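PDB 2GNP: transcriptional regulator from Streptococcus pneumoniae, which probably binds a sugar or sugar phosphate through a Rossmann-like effector domain and so controls transcription of its target genes. Local coordinates for residues Ile38-Ile43 and Val227-Thr232; Lys67-Leu72 and Ile153-Ile158; Thr123-Asn128 and Asp171-Asp176. One frame throughout, in Å; residues are numbered along the deposited sequence.

Contact 1. Residues Ile38-Ile43 and Val227-Thr232; sequences ILSERI and VAYGDT
I43 sets its terminal methyl CD1 over one face of the Y229 ring, 3.4 Å from the ring centroid and only 11° off the ring normal, a CH-pi contact made over the middle of the face. The two side chains cross obliquely: chi1 (-69°) sets CG1 of I43 anti to its carbonyl carbon, and the anti chi2 (168°) carries CD1 out over the ring. L39, one helical turn earlier, meets the same ring at a slant; its CD2 lies 3.8 Å from CE2 of Y229 as the two side chains slide past each other in opposite directions. The phenol end of the tyrosine reaches S40, where the approach is to carbon, OH of Y229 standing 3.4 Å from CB of S40. Y229 belongs to the loop that leaves strand 223-227 of the parallel part of a Rossmann-like sheet, and L39, S40 and I43 lie in the first turns of helix 36-54, packed against that sheet. At the strand end the second branch of I43 takes over: CG2 is 3.9 Å from CG1 of V227. Beyond the ring, Y229 also touches T251 and D252 of strand 248-252, while I43 touches I28 of strand 24-28.

Contact 2. Residues Lys67-Leu72 and Ile153-Ile158; sequences KSLSNL and IAVVGI
L69 drives its branched end against the backbone and side chain of V155, and this is the tight part of the contact. CD1 of L69 comes to 3.4 Å from the carbonyl O of V155, a methyl set against a peptide oxygen, while CD2 lies 3.8 Å from CG1 of V155. In L69, chi1 (-68°) sets CG anti to the carbonyl carbon, and chi2 (-163°) turns CD1 to the V155 carbonyl, with CD2 left beside the valine side chain; one methyl thus faces polar backbone and the other a valine methyl. CD2 also lies 3.9 Å from the carbonyl O of V156, whose own side chain leaves from the far side of the strand. One turn along the helix the fit is looser: L72 and V155 reach toward each other tip to tip, CD2 of L72 standing 4.2 Å from CG1 of V155. Toward the start of the helix the packing thins again. There G157 N lies 4.1 Å from CD1 of L69, and S68 is partly exposed; the long side chain of K67 is exposed to solvent. No hydrogen bond joins the two segments, so they meet by van der Waals contact, methyl to methyl and methyl to backbone. The helix axis runs 9.0 Å from that of strand 153-156, at 113° between their directions, as a helix laid over a Rossmann-like sheet. Strand 153-160 runs between the parallel strands 60-63 and 223-227, and both add to the floor beneath the helix: F63 touches L69 and V155, and V227 touches L72. L51 of helix 36-54 also meets V155.

Contact 3. Residues Thr123-Asn128 and Asp171-Asp176; sequences TIVQEN and DMLTED
M172, a selenomethionine, leaves its backbone with CG anti to the N (chi1 -174°) and then bends twice, chi2 of 53° turning SE and chi3 of 66° turning CE, which folds the chain against T123, I124 and V125 instead of letting it run out straight. SE consequently sits 3.6 Å from CG2 of T123 and CE 3.7 Å from that same methyl. I124 meets the chain at about a right angle: its CG2 lies 3.8 Å from CG of M172 and equally close to SE. V125 slides past M172 in the opposite direction, with CG2 4.0 Å from CG of M172, and its backbone N stands 3.9 Å from SE. The same valine methyl serves the next residue as well, CG2 of V125 being 3.8 Å from CD2 of L173, with the V125 and L173 side chains crossing at about a right angle. Two loops are joined in this way, each leading into a helix. N128 and T174 hold the N-cap positions of helices 129-136 and 175-183, and L206 of helix 204-207 touches both V125 and L173. Backbone hydrogen bonds join I124 to I211 and Q126 to R209. Methyls, methylenes and selenium, which takes the place of the methionine sulfur, make up nearly all of the interface, and no hydrogen bond crosses it; this is consistent with an attraction between the loops that rests on dispersion and on burial of apolar surface.

Contacts 1 and 2 are neighbours on the mixed sheet, their centres about 11 Å apart. V227 N of contact 1 probably donates a hydrogen bond to V156 O of contact 2, across the parallel strands 223-227 and 153-160, and helices 36-54 and 67-75 also meet through S40 and N71. Contact 3 lies away at the periphery, its centre about 29 Å from that of contact 1 and about 23 Å from that of contact 2, and touches neither. Along the chain, 38-43 and 227-232 enclose all the other segments, whereas contacts 2 and 3 alternate. All six segments belong to one putative sugar-binding domain, with sequence-distant pieces brought together on and around one sheet.

Contact 1. Residues Ile38-Ile43 and Val227-Thr232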
# COMPACT_ATOMS: atom_id res chain seq x y z
N ILE A 38 -13.93 -12.27 10.83
CA ILE A 38 -13.99 -13.35 9.85
C ILE A 38 -13.63 -12.80 8.42
O ILE A 38 -12.91 -13.48 7.63
CB ILE A 38 -15.40 -14.00 9.83
CG1 ILE A 38 -15.65 -14.64 11.21
CG2 ILE A 38 -15.50 -15.07 8.70
CD1 ILE A 38 -17.14 -14.96 11.58
N LEU A 39 -14.15 -11.62 8.10
CA LEU A 39 -13.91 -11.05 6.77
C LEU A 39 -12.42 -10.73 6.66
O LEU A 39 -11.80 -11.13 5.69
CB LEU A 39 -14.74 -9.79 6.53
CG LEU A 39 -14.44 -9.08 5.19
CD1 LEU A 39 -14.74 -9.95 3.98
CD2 LEU A 39 -15.28 -7.77 5.09
N SER A 40 -11.84 -10.08 7.68
CA SER A 40 -10.39 -9.79 7.64
C SER A 40 -9.55 -11.06 7.55
O SER A 40 -8.55 -11.10 6.82
CB SER A 40 -10.00 -8.93 8.86
OG SER A 40 -8.58 -8.74 8.89
N GLU A 41 -9.94 -12.13 8.25
CA GLU A 41 -9.23 -13.41 8.08
C GLU A 41 -9.27 -13.91 6.63
O GLU A 41 -8.27 -14.41 6.10
CB GLU A 41 -9.79 -14.50 9.01
CG GLU A 41 -8.89 -15.73 9.21
CD GLU A 41 -9.00 -16.78 8.10
OE1 GLU A 41 -10.00 -16.79 7.34
OE2 GLU A 41 -8.08 -17.63 8.00
N ARG A 42 -10.43 -13.81 6.00
CA ARG A 42 -10.62 -14.40 4.68
C ARG A 42 -9.77 -13.66 3.66
O ARG A 42 -9.13 -14.29 2.83
CB ARG A 42 -12.08 -14.32 4.28
CG ARG A 42 -12.46 -15.29 3.13
CD ARG A 42 -13.95 -15.80 3.26
NE ARG A 42 -14.82 -14.66 3.22
CZ ARG A 42 -15.81 -14.38 4.04
NH1 ARG A 42 -16.23 -15.22 5.02
NH2 ARG A 42 -16.40 -13.25 3.83
N ILE A 43 -9.77 -12.33 3.77
CA ILE A 43 -9.02 -11.47 2.86
C ILE A 43 -7.53 -11.71 3.12
O ILE A 43 -6.76 -11.90 2.19
CB ILE A 43 -9.39 -9.99 3.04
CG1 ILE A 43 -10.83 -9.73 2.56
CG2 ILE A 43 -8.40 -9.07 2.32
CD1 ILE A 43 -11.37 -8.38 2.96
N VAL A 227 -3.50 -4.46 -0.72
CA VAL A 227 -4.62 -5.12 -0.07
C VAL A 227 -5.42 -4.07 0.67
O VAL A 227 -4.87 -3.34 1.55
CB VAL A 227 -4.08 -6.18 0.94
CG1 VAL A 227 -5.26 -6.94 1.56
CG2 VAL A 227 -3.11 -7.12 0.24
N ALA A 228 -6.70 -3.91 0.29
CA ALA A 228 -7.44 -2.75 0.81
C ALA A 228 -8.94 -2.96 0.61
O ALA A 228 -9.37 -3.36 -0.48
CB ALA A 228 -6.97 -1.44 0.07
N TYR A 229 -9.72 -2.70 1.67
CA TYR A 229 -11.16 -2.84 1.56
C TYR A 229 -11.87 -1.95 2.57
O TYR A 229 -11.24 -1.42 3.50
CB TYR A 229 -11.57 -4.29 1.72
CG TYR A 229 -11.39 -4.82 3.11
CD1 TYR A 229 -10.13 -5.24 3.57
CD2 TYR A 229 -12.49 -4.89 3.99
CE1 TYR A 229 -9.96 -5.74 4.89
CE2 TYR A 229 -12.34 -5.38 5.29
CZ TYR A 229 -11.07 -5.80 5.73
OH TYR A 229 -10.93 -6.27 7.04
N GLY A 230 -13.17 -1.80 2.36
CA GLY A 230 -14.04 -1.09 3.32
C GLY A 230 -14.71 0.07 2.66
O GLY A 230 -14.16 0.66 1.73
N ASP A 231 -15.89 0.43 3.15
CA ASP A 231 -16.60 1.54 2.51
C ASP A 231 -15.81 2.87 2.50
O ASP A 231 -15.96 3.64 1.56
CB ASP A 231 -17.96 1.79 3.20
CG ASP A 231 -18.94 0.67 2.99
OD1 ASP A 231 -19.98 0.74 3.69
OD2 ASP A 231 -18.74 -0.25 2.13
N THR A 232 -15.00 3.14 3.51
CA THR A 232 -14.31 4.48 3.57
C THR A 232 -13.12 4.51 2.58
O THR A 232 -12.52 5.57 2.34
CB THR A 232 -13.74 4.80 4.95
OG1 THR A 232 -12.81 3.79 5.31
CG2 THR A 232 -14.86 4.88 6.06

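Contact 2. Residues Lys67-Leu72 and Ile153-Ile158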
# COMPACT_ATOMS: atom_id res chain seq x y z
N LYS A 67 -2.40 -2.09 9.11
CA LYS A 67 -3.16 -3.28 9.56
C LYS A 67 -3.33 -4.37 8.54
O LYS A 67 -3.12 -5.53 8.86
CB LYS A 67 -4.55 -2.90 10.14
CG LYS A 67 -5.39 -4.11 10.64
CD LYS A 67 -6.82 -3.62 11.08
CE LYS A 67 -7.71 -4.71 11.65
NZ LYS A 67 -8.19 -5.71 10.65
N SER A 68 -3.75 -4.02 7.31
CA SER A 68 -3.92 -5.03 6.27
C SER A 68 -2.63 -5.84 6.06
O SER A 68 -2.67 -7.07 5.93
CB SER A 68 -4.31 -4.37 4.92
OG SER A 68 -5.68 -3.93 4.94
N LEU A 69 -1.50 -5.15 6.13
CA LEU A 69 -0.24 -5.84 5.88
C LEU A 69 0.10 -6.72 7.07
O LEU A 69 0.54 -7.87 6.91
CB LEU A 69 0.87 -4.84 5.57
CG LEU A 69 0.66 -4.12 4.24
CD1 LEU A 69 1.98 -3.47 3.80
CD2 LEU A 69 -0.06 -4.96 3.19
N SER A 70 -0.08 -6.17 8.27
CA SER A 70 0.23 -6.95 9.48
C SER A 70 -0.61 -8.23 9.48
O SER A 70 -0.13 -9.33 9.78
CB SER A 70 -0.01 -6.12 10.72
OG SER A 70 0.23 -6.92 11.89
N ASN A 71 -1.87 -8.09 9.12
CA ASN A 71 -2.79 -9.24 9.10
C ASN A 71 -2.36 -10.32 8.10
O ASN A 71 -2.53 -11.52 8.33
CB ASN A 71 -4.22 -8.75 8.84
CG ASN A 71 -4.82 -7.92 10.00
OD1 ASN A 71 -4.33 -7.91 11.17
ND2 ASN A 71 -5.92 -7.25 9.69
N LEU A 72 -1.79 -9.92 6.95
CA LEU A 72 -1.39 -10.94 6.02
C LEU A 72 -0.08 -11.56 6.48
O LEU A 72 0.06 -12.77 6.38
CB LEU A 72 -1.35 -10.39 4.58
CG LEU A 72 -0.11 -9.90 3.88
CD1 LEU A 72 0.98 -11.01 3.68
CD2 LEU A 72 -0.52 -9.22 2.52
N ILE A 153 8.90 -6.62 -6.12
CA ILE A 153 7.53 -6.68 -5.58
C ILE A 153 7.40 -5.53 -4.61
O ILE A 153 8.38 -5.17 -3.97
CB ILE A 153 7.31 -7.97 -4.81
CG1 ILE A 153 7.38 -9.16 -5.78
CG2 ILE A 153 5.97 -7.90 -4.02
CD1 ILE A 153 7.40 -10.50 -4.98
N ALA A 154 6.24 -4.90 -4.61
CA ALA A 154 5.89 -3.96 -3.50
C ALA A 154 4.62 -4.54 -2.89
O ALA A 154 3.77 -5.03 -3.62
CB ALA A 154 5.59 -2.61 -4.05
N VAL A 155 4.49 -4.40 -1.57
CA VAL A 155 3.29 -4.82 -0.82
C VAL A 155 2.84 -3.61 -0.05
O VAL A 155 3.58 -3.16 0.80
CB VAL A 155 3.57 -6.02 0.12
CG1 VAL A 155 2.22 -6.65 0.66
CG2 VAL A 155 4.38 -7.12 -0.68
N VAL A 156 1.60 -3.17 -0.29
CA VAL A 156 1.15 -1.87 0.26
C VAL A 156 -0.34 -1.94 0.71
O VAL A 156 -1.15 -2.73 0.19
CB VAL A 156 1.30 -0.73 -0.77
CG1 VAL A 156 2.74 -0.60 -1.26
CG2 VAL A 156 0.28 -0.87 -1.95
N GLY A 157 -0.65 -1.17 1.73
CA GLY A 157 -2.06 -0.86 2.04
C GLY A 157 -2.42 0.46 1.33
O GLY A 157 -1.57 1.11 0.70
N ILE A 158 -3.68 0.86 1.44
CA ILE A 158 -4.17 2.13 0.85
C ILE A 158 -4.93 2.82 1.97
O ILE A 158 -5.84 2.21 2.57
CB ILE A 158 -5.11 1.90 -0.38
CG1 ILE A 158 -4.30 1.29 -1.57
CG2 ILE A 158 -5.81 3.25 -0.78
CD1 ILE A 158 -5.21 0.74 -2.73

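Contact 3. Residues Thr123-Asn128 and Asp171-Asp176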
# COMPACT_ATOMS: atom_id res chain seq x y z
N THR A 123 12.19 9.91 9.67
CA THR A 123 10.78 10.28 9.82
C THR A 123 10.14 10.54 8.45
O THR A 123 10.78 11.15 7.57
CB THR A 123 10.71 11.60 10.66
OG1 THR A 123 11.30 11.35 11.95
CG2 THR A 123 9.31 12.02 10.86
N ILE A 124 8.91 10.08 8.29
CA ILE A 124 8.28 10.09 6.97
C ILE A 124 8.13 11.51 6.37
O ILE A 124 8.36 11.70 5.19
CB ILE A 124 6.92 9.31 7.01
CG1 ILE A 124 6.20 9.32 5.65
CG2 ILE A 124 6.03 9.84 8.09
CD1 ILE A 124 6.98 8.66 4.52
N VAL A 125 7.76 12.50 7.19
CA VAL A 125 7.60 13.89 6.67
C VAL A 125 8.61 14.82 7.39
O VAL A 125 8.60 14.91 8.64
CB VAL A 125 6.16 14.46 6.93
CG1 VAL A 125 6.08 15.95 6.51
CG2 VAL A 125 5.08 13.62 6.19
N GLN A 126 9.47 15.48 6.60
CA GLN A 126 10.47 16.37 7.14
C GLN A 126 9.85 17.77 7.15
O GLN A 126 8.85 18.03 6.44
CB GLN A 126 11.75 16.35 6.29
CG GLN A 126 12.39 14.97 6.13
CD GLN A 126 13.01 14.51 7.42
OE1 GLN A 126 12.85 13.34 7.84
NE2 GLN A 126 13.76 15.42 8.09
N GLU A 127 10.45 18.65 7.97
CA GLU A 127 10.09 20.08 8.11
C GLU A 127 10.11 20.88 6.81
O GLU A 127 9.24 21.73 6.57
CB GLU A 127 11.01 20.70 9.18
CG GLU A 127 10.73 20.13 10.61
CD GLU A 127 11.95 20.12 11.53
OE1 GLU A 127 12.06 21.06 12.35
OE2 GLU A 127 12.79 19.17 11.46
N ASN A 128 11.08 20.61 5.95
CA ASN A 128 11.19 21.28 4.66
C ASN A 128 11.96 20.46 3.64
O ASN A 128 12.52 19.42 3.96
CB ASN A 128 11.83 22.66 4.81
CG ASN A 128 13.22 22.60 5.40
OD1 ASN A 128 14.10 21.86 4.93
ND2 ASN A 128 13.43 23.38 6.45
N ASP A 171 -0.13 13.83 14.42
CA ASP A 171 1.11 14.47 14.91
C ASP A 171 2.26 14.42 13.92
O ASP A 171 3.42 14.77 14.24
CB ASP A 171 1.54 13.92 16.28
CG ASP A 171 0.86 14.66 17.45
OD1 ASP A 171 -0.27 14.27 17.83
OD2 ASP A 171 1.47 15.64 17.99
N MSE A 172 1.95 14.01 12.69
CA MSE A 172 2.94 13.98 11.64
C MSE A 172 2.77 15.18 10.67
O MSE A 172 3.76 15.87 10.33
CB MSE A 172 2.87 12.65 10.90
CG MSE A 172 3.99 12.45 9.86
SE MSE A 172 5.82 12.72 10.59
CE MSE A 172 5.84 11.19 11.81
N LEU A 173 1.54 15.44 10.26
CA LEU A 173 1.21 16.59 9.43
C LEU A 173 0.74 17.78 10.26
O LEU A 173 0.11 17.60 11.32
CB LEU A 173 0.10 16.23 8.42
CG LEU A 173 0.31 14.99 7.52
CD1 LEU A 173 -0.91 14.75 6.66
CD2 LEU A 173 1.60 15.18 6.61
N THR A 174 1.04 18.99 9.78
CA THR A 174 0.64 20.21 10.48
C THR A 174 -0.82 20.56 10.17
O THR A 174 -1.40 20.06 9.20
CB THR A 174 1.54 21.40 10.11
OG1 THR A 174 1.24 21.83 8.78
CG2 THR A 174 3.03 20.98 10.18
N GLU A 175 -1.42 21.41 11.00
CA GLU A 175 -2.74 21.97 10.71
C GLU A 175 -2.77 22.53 9.29
O GLU A 175 -3.70 22.25 8.54
CB GLU A 175 -3.09 23.08 11.72
CG GLU A 175 -3.48 22.53 13.08
CD GLU A 175 -4.00 23.60 14.03
OE1 GLU A 175 -3.17 24.34 14.63
OE2 GLU A 175 -5.25 23.71 14.16
N ASP A 176 -1.76 23.31 8.92
CA ASP A 176 -1.68 23.81 7.54
C ASP A 176 -1.55 22.77 6.42
O ASP A 176 -2.11 22.96 5.34
CB ASP A 176 -0.59 24.86 7.40
CG ASP A 176 -1.12 26.26 7.65
OD1 ASP A 176 -1.17 26.68 8.84
OD2 ASP A 176 -1.46 26.93 6.64